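PDB 6BJ5: serine proteinase inhibitor 1 from Myxoma virus, which inhibits serine-type endopeptidases as a poxviral member of the serpin family and is important in the virulence of the virus. Local coordinates for residues Q103-T106 and N111-D114; V115-V120 and R130-S135. All blocks are in the same frame, centred on the assembly; numbering follows the deposited sequence.

Overall arrangement
Both contacts use the same short helix, 112-120, which is held between the edge strand of the large serpin sheet and a loop. Contact 1 joins the first turn of the helix to the outermost strand 103-105, which runs parallel to strand 73-81; contact 2 joins the later turns to loop 130-135, which leads on to strand 142-153. They follow one another along the chain, and their centres lie about 9 Å apart, about 24 and 17 Å from the centre of the chain. Lys113 links them: its NZ forms a salt bridge of 3.2 Å to Asp133 OD1 and packs its chain on Leu132. The like-charged Arg130 NH1 is also close to Lys113 NZ, and Asp133 probably offsets it. Neither contact touches the other protein chain of the assembly.

Contact 1 (Q103-T106 and N111-D114); sequences QRVT and NVKD
Val112, at the start of helix 112-120, meets the end of strand 103-105 through one branch of its side chain. Followed outward, its CB already lies 3.4 Å from the carbonyl O of Thr106. One bond further out, CG2 comes within 3.2 Å of that same Thr106 O and touches CG2 of Val105 at 3.4 Å. The first torsion of Val112 explains this: chi1 of 75° puts CG1 between the backbone N and the carbonyl carbon and leaves CG2 anti to N, facing the strand end. Val105 reaches back with its own CG2, and the two valine side chains cross at about a right angle, methyl against methyl. Around this pair the apolar surface continues: Val105 also packs on Ile116 one turn along the helix, and Val112 on Phe107 in the connecting loop. No hydrogen bond spans the two segments, so the short strand-loop-helix connection is joined here by van der Waals contact between buried valines. The Thr106 carbonyl meets a methyl of Val112 across the contact, while its weak polar partner, Ser109 OG, lies in the connecting loop.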
# COMPACT_ATOMS: atom_id res chain seq x y z
N GLN A 103 -23.99 -0.59 -1.75
CA GLN A 103 -24.57 -1.89 -1.44
C GLN A 103 -25.22 -1.80 -0.06
O GLN A 103 -24.52 -1.67 0.95
CB GLN A 103 -23.51 -2.98 -1.47
CG GLN A 103 -22.81 -3.11 -2.80
CD GLN A 103 -23.75 -3.51 -3.90
OE1 GLN A 103 -24.49 -4.49 -3.77
NE2 GLN A 103 -23.73 -2.77 -5.01
N ARG A 104 -26.54 -1.90 -0.01
CA ARG A 104 -27.23 -1.87 1.27
C ARG A 104 -27.07 -3.25 1.90
O ARG A 104 -27.17 -4.27 1.21
CB ARG A 104 -28.71 -1.51 1.13
CG ARG A 104 -29.03 -0.34 0.18
CD ARG A 104 -28.36 0.99 0.46
NE ARG A 104 -28.49 1.46 1.83
CZ ARG A 104 -29.09 2.60 2.17
NH1 ARG A 104 -29.12 2.94 3.45
NH2 ARG A 104 -29.65 3.37 1.25
N VAL A 105 -26.81 -3.27 3.20
CA VAL A 105 -26.31 -4.45 3.89
C VAL A 105 -26.85 -4.35 5.32
O VAL A 105 -27.29 -3.29 5.75
CB VAL A 105 -24.75 -4.46 3.84
CG1 VAL A 105 -24.19 -3.60 4.91
CG2 VAL A 105 -24.15 -5.85 3.91
N THR A 106 -26.88 -5.47 6.04
CA THR A 106 -27.28 -5.45 7.44
C THR A 106 -26.08 -5.79 8.30
O THR A 106 -25.71 -6.97 8.40
CB THR A 106 -28.40 -6.45 7.74
OG1 THR A 106 -29.53 -6.17 6.90
CG2 THR A 106 -28.82 -6.32 9.20
N ASN A 111 -24.42 -13.56 8.10
CA ASN A 111 -23.86 -13.71 6.77
C ASN A 111 -23.48 -12.37 6.13
O ASN A 111 -23.20 -12.33 4.93
CB ASN A 111 -24.81 -14.49 5.86
CG ASN A 111 -26.24 -13.94 5.88
OD1 ASN A 111 -26.87 -13.85 6.93
ND2 ASN A 111 -26.74 -13.58 4.70
N VAL A 112 -23.43 -11.28 6.90
CA VAL A 112 -23.01 -10.00 6.34
C VAL A 112 -21.61 -10.14 5.73
O VAL A 112 -21.38 -9.77 4.57
CB VAL A 112 -23.09 -8.87 7.39
CG1 VAL A 112 -21.98 -8.92 8.42
CG2 VAL A 112 -23.09 -7.51 6.71
N LYS A 113 -20.70 -10.77 6.47
CA LYS A 113 -19.40 -11.14 5.92
C LYS A 113 -19.55 -11.97 4.66
O LYS A 113 -18.83 -11.77 3.67
CB LYS A 113 -18.64 -11.93 6.96
CG LYS A 113 -18.23 -11.12 8.11
CD LYS A 113 -16.80 -11.00 8.05
CE LYS A 113 -16.27 -11.29 9.30
NZ LYS A 113 -14.96 -11.82 9.17
N ASP A 114 -20.46 -12.95 4.68
CA ASP A 114 -20.65 -13.79 3.51
C ASP A 114 -21.15 -12.97 2.33
O ASP A 114 -20.62 -13.09 1.23
CB ASP A 114 -21.61 -14.94 3.84
CG ASP A 114 -21.09 -15.82 4.98
OD1 ASP A 114 -19.87 -15.76 5.26
OD2 ASP A 114 -21.90 -16.56 5.58

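Contact 2 (V115-V120 and R130-S135); sequences VINSYV and RVLDAS
Asn117 and Arg130 mark the closest backbone approach, with CA atoms 6.4 Å apart, where helix 112-120 passes an irregular loop. The helical side keeps the bond from Val120 N to Ile116 O at 3.1 Å, whereas the loop bends through an inverse gamma turn centred on Val131. The Asn117 amide reaches from the helix to the loop, its CG set beside the backbone N and opposite the carbonyl carbon (chi1 -77°). ND2 lies 3.1 Å from CG of Arg130, against the aliphatic part of that chain, while OD1 is 3.3 Å from Arg130 CA. The same oxygen is near Arg130 N, but the angle is too poor for a hydrogen bond. The two side chains cross at about a right angle; the amide and guanidinium planes are only 19° apart yet not stacked, since the amide touches the aliphatic CG. Buried Leu132 adds CD2, 4.2 Å from Asn117 OD1. The guanidinium of Arg130 turns to a long, weak ion pair, NH2 with Asp114 OD1. Asn117 thus has its ND2 hydrogen-bonded back to Lys113 O, within its own helix, while the amide presses closely on the aliphatic chain of Arg130.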
# COMPACT_ATOMS: atom_id res chain seq x y z
N VAL A 115 -22.13 -12.10 2.57
CA VAL A 115 -22.62 -11.21 1.51
C VAL A 115 -21.47 -10.41 0.93
O VAL A 115 -21.35 -10.26 -0.30
CB VAL A 115 -23.72 -10.27 2.03
CG1 VAL A 115 -24.28 -9.46 0.88
CG2 VAL A 115 -24.83 -11.04 2.74
N ILE A 116 -20.59 -9.90 1.79
CA ILE A 116 -19.60 -8.93 1.31
C ILE A 116 -18.44 -9.63 0.62
O ILE A 116 -17.98 -9.19 -0.44
CB ILE A 116 -19.15 -8.02 2.47
CG1 ILE A 116 -20.32 -7.11 2.88
CG2 ILE A 116 -17.95 -7.18 2.05
CD1 ILE A 116 -20.15 -6.44 4.22
N ASN A 117 -17.96 -10.74 1.19
CA ASN A 117 -16.96 -11.53 0.48
C ASN A 117 -17.53 -12.12 -0.80
O ASN A 117 -16.90 -12.06 -1.87
CB ASN A 117 -16.41 -12.61 1.41
CG ASN A 117 -15.42 -12.05 2.41
OD1 ASN A 117 -14.28 -11.76 2.07
ND2 ASN A 117 -15.87 -11.87 3.65
N SER A 118 -18.74 -12.69 -0.73
CA SER A 118 -19.40 -13.19 -1.94
C SER A 118 -19.63 -12.09 -2.97
O SER A 118 -19.86 -12.39 -4.14
CB SER A 118 -20.72 -13.87 -1.60
OG SER A 118 -21.67 -13.72 -2.64
N TYR A 119 -19.59 -10.82 -2.56
CA TYR A 119 -19.75 -9.71 -3.50
C TYR A 119 -18.44 -9.33 -4.17
O TYR A 119 -18.43 -9.00 -5.36
CB TYR A 119 -20.35 -8.49 -2.79
CG TYR A 119 -20.54 -7.27 -3.67
CD1 TYR A 119 -19.53 -6.33 -3.82
CD2 TYR A 119 -21.73 -7.06 -4.35
CE1 TYR A 119 -19.70 -5.22 -4.63
CE2 TYR A 119 -21.91 -5.96 -5.15
CZ TYR A 119 -20.90 -5.05 -5.29
OH TYR A 119 -21.11 -3.96 -6.10
N VAL A 120 -17.32 -9.34 -3.43
CA VAL A 120 -16.07 -8.83 -4.00
C VAL A 120 -15.53 -9.78 -5.06
O VAL A 120 -15.00 -9.35 -6.08
CB VAL A 120 -15.04 -8.55 -2.89
CG1 VAL A 120 -13.72 -8.10 -3.50
CG2 VAL A 120 -15.56 -7.47 -1.96
N ARG A 130 -11.30 -12.20 3.30
CA ARG A 130 -12.10 -12.33 4.52
C ARG A 130 -11.36 -11.90 5.78
O ARG A 130 -11.97 -11.88 6.86
CB ARG A 130 -12.62 -13.76 4.67
CG ARG A 130 -14.01 -13.79 5.30
CD ARG A 130 -14.32 -15.00 6.15
NE ARG A 130 -15.75 -15.06 6.44
CZ ARG A 130 -16.27 -15.02 7.66
NH1 ARG A 130 -15.48 -14.93 8.71
NH2 ARG A 130 -17.58 -15.06 7.82
N VAL A 131 -10.08 -11.51 5.67
CA VAL A 131 -9.28 -11.01 6.78
C VAL A 131 -9.78 -9.61 7.14
O VAL A 131 -9.01 -8.66 7.33
CB VAL A 131 -7.77 -11.05 6.42
CG1 VAL A 131 -6.87 -10.62 7.58
CG2 VAL A 131 -7.37 -12.44 5.95
N LEU A 132 -11.11 -9.47 7.24
CA LEU A 132 -11.75 -8.21 7.56
C LEU A 132 -12.70 -8.35 8.74
O LEU A 132 -13.56 -7.49 8.95
CB LEU A 132 -12.50 -7.66 6.33
CG LEU A 132 -13.66 -8.43 5.67
CD1 LEU A 132 -15.00 -8.13 6.30
CD2 LEU A 132 -13.79 -8.12 4.19
N ASP A 133 -12.58 -9.43 9.52
CA ASP A 133 -13.33 -9.48 10.78
C ASP A 133 -12.70 -8.59 11.83
O ASP A 133 -13.38 -8.21 12.79
CB ASP A 133 -13.43 -10.89 11.34
CG ASP A 133 -14.52 -10.99 12.40
OD1 ASP A 133 -15.71 -10.78 12.09
OD2 ASP A 133 -14.19 -11.28 13.57
N ALA A 134 -11.42 -8.29 11.68
CA ALA A 134 -10.80 -7.22 12.45
C ALA A 134 -11.61 -5.93 12.40
O ALA A 134 -11.60 -5.15 13.36
CB ALA A 134 -9.38 -6.98 11.95
N SER A 135 -12.34 -5.68 11.30
CA SER A 135 -12.91 -4.37 11.04
C SER A 135 -14.43 -4.27 11.12
O SER A 135 -14.95 -3.15 11.16
CB SER A 135 -12.47 -3.93 9.62
OG SER A 135 -12.53 -2.53 9.44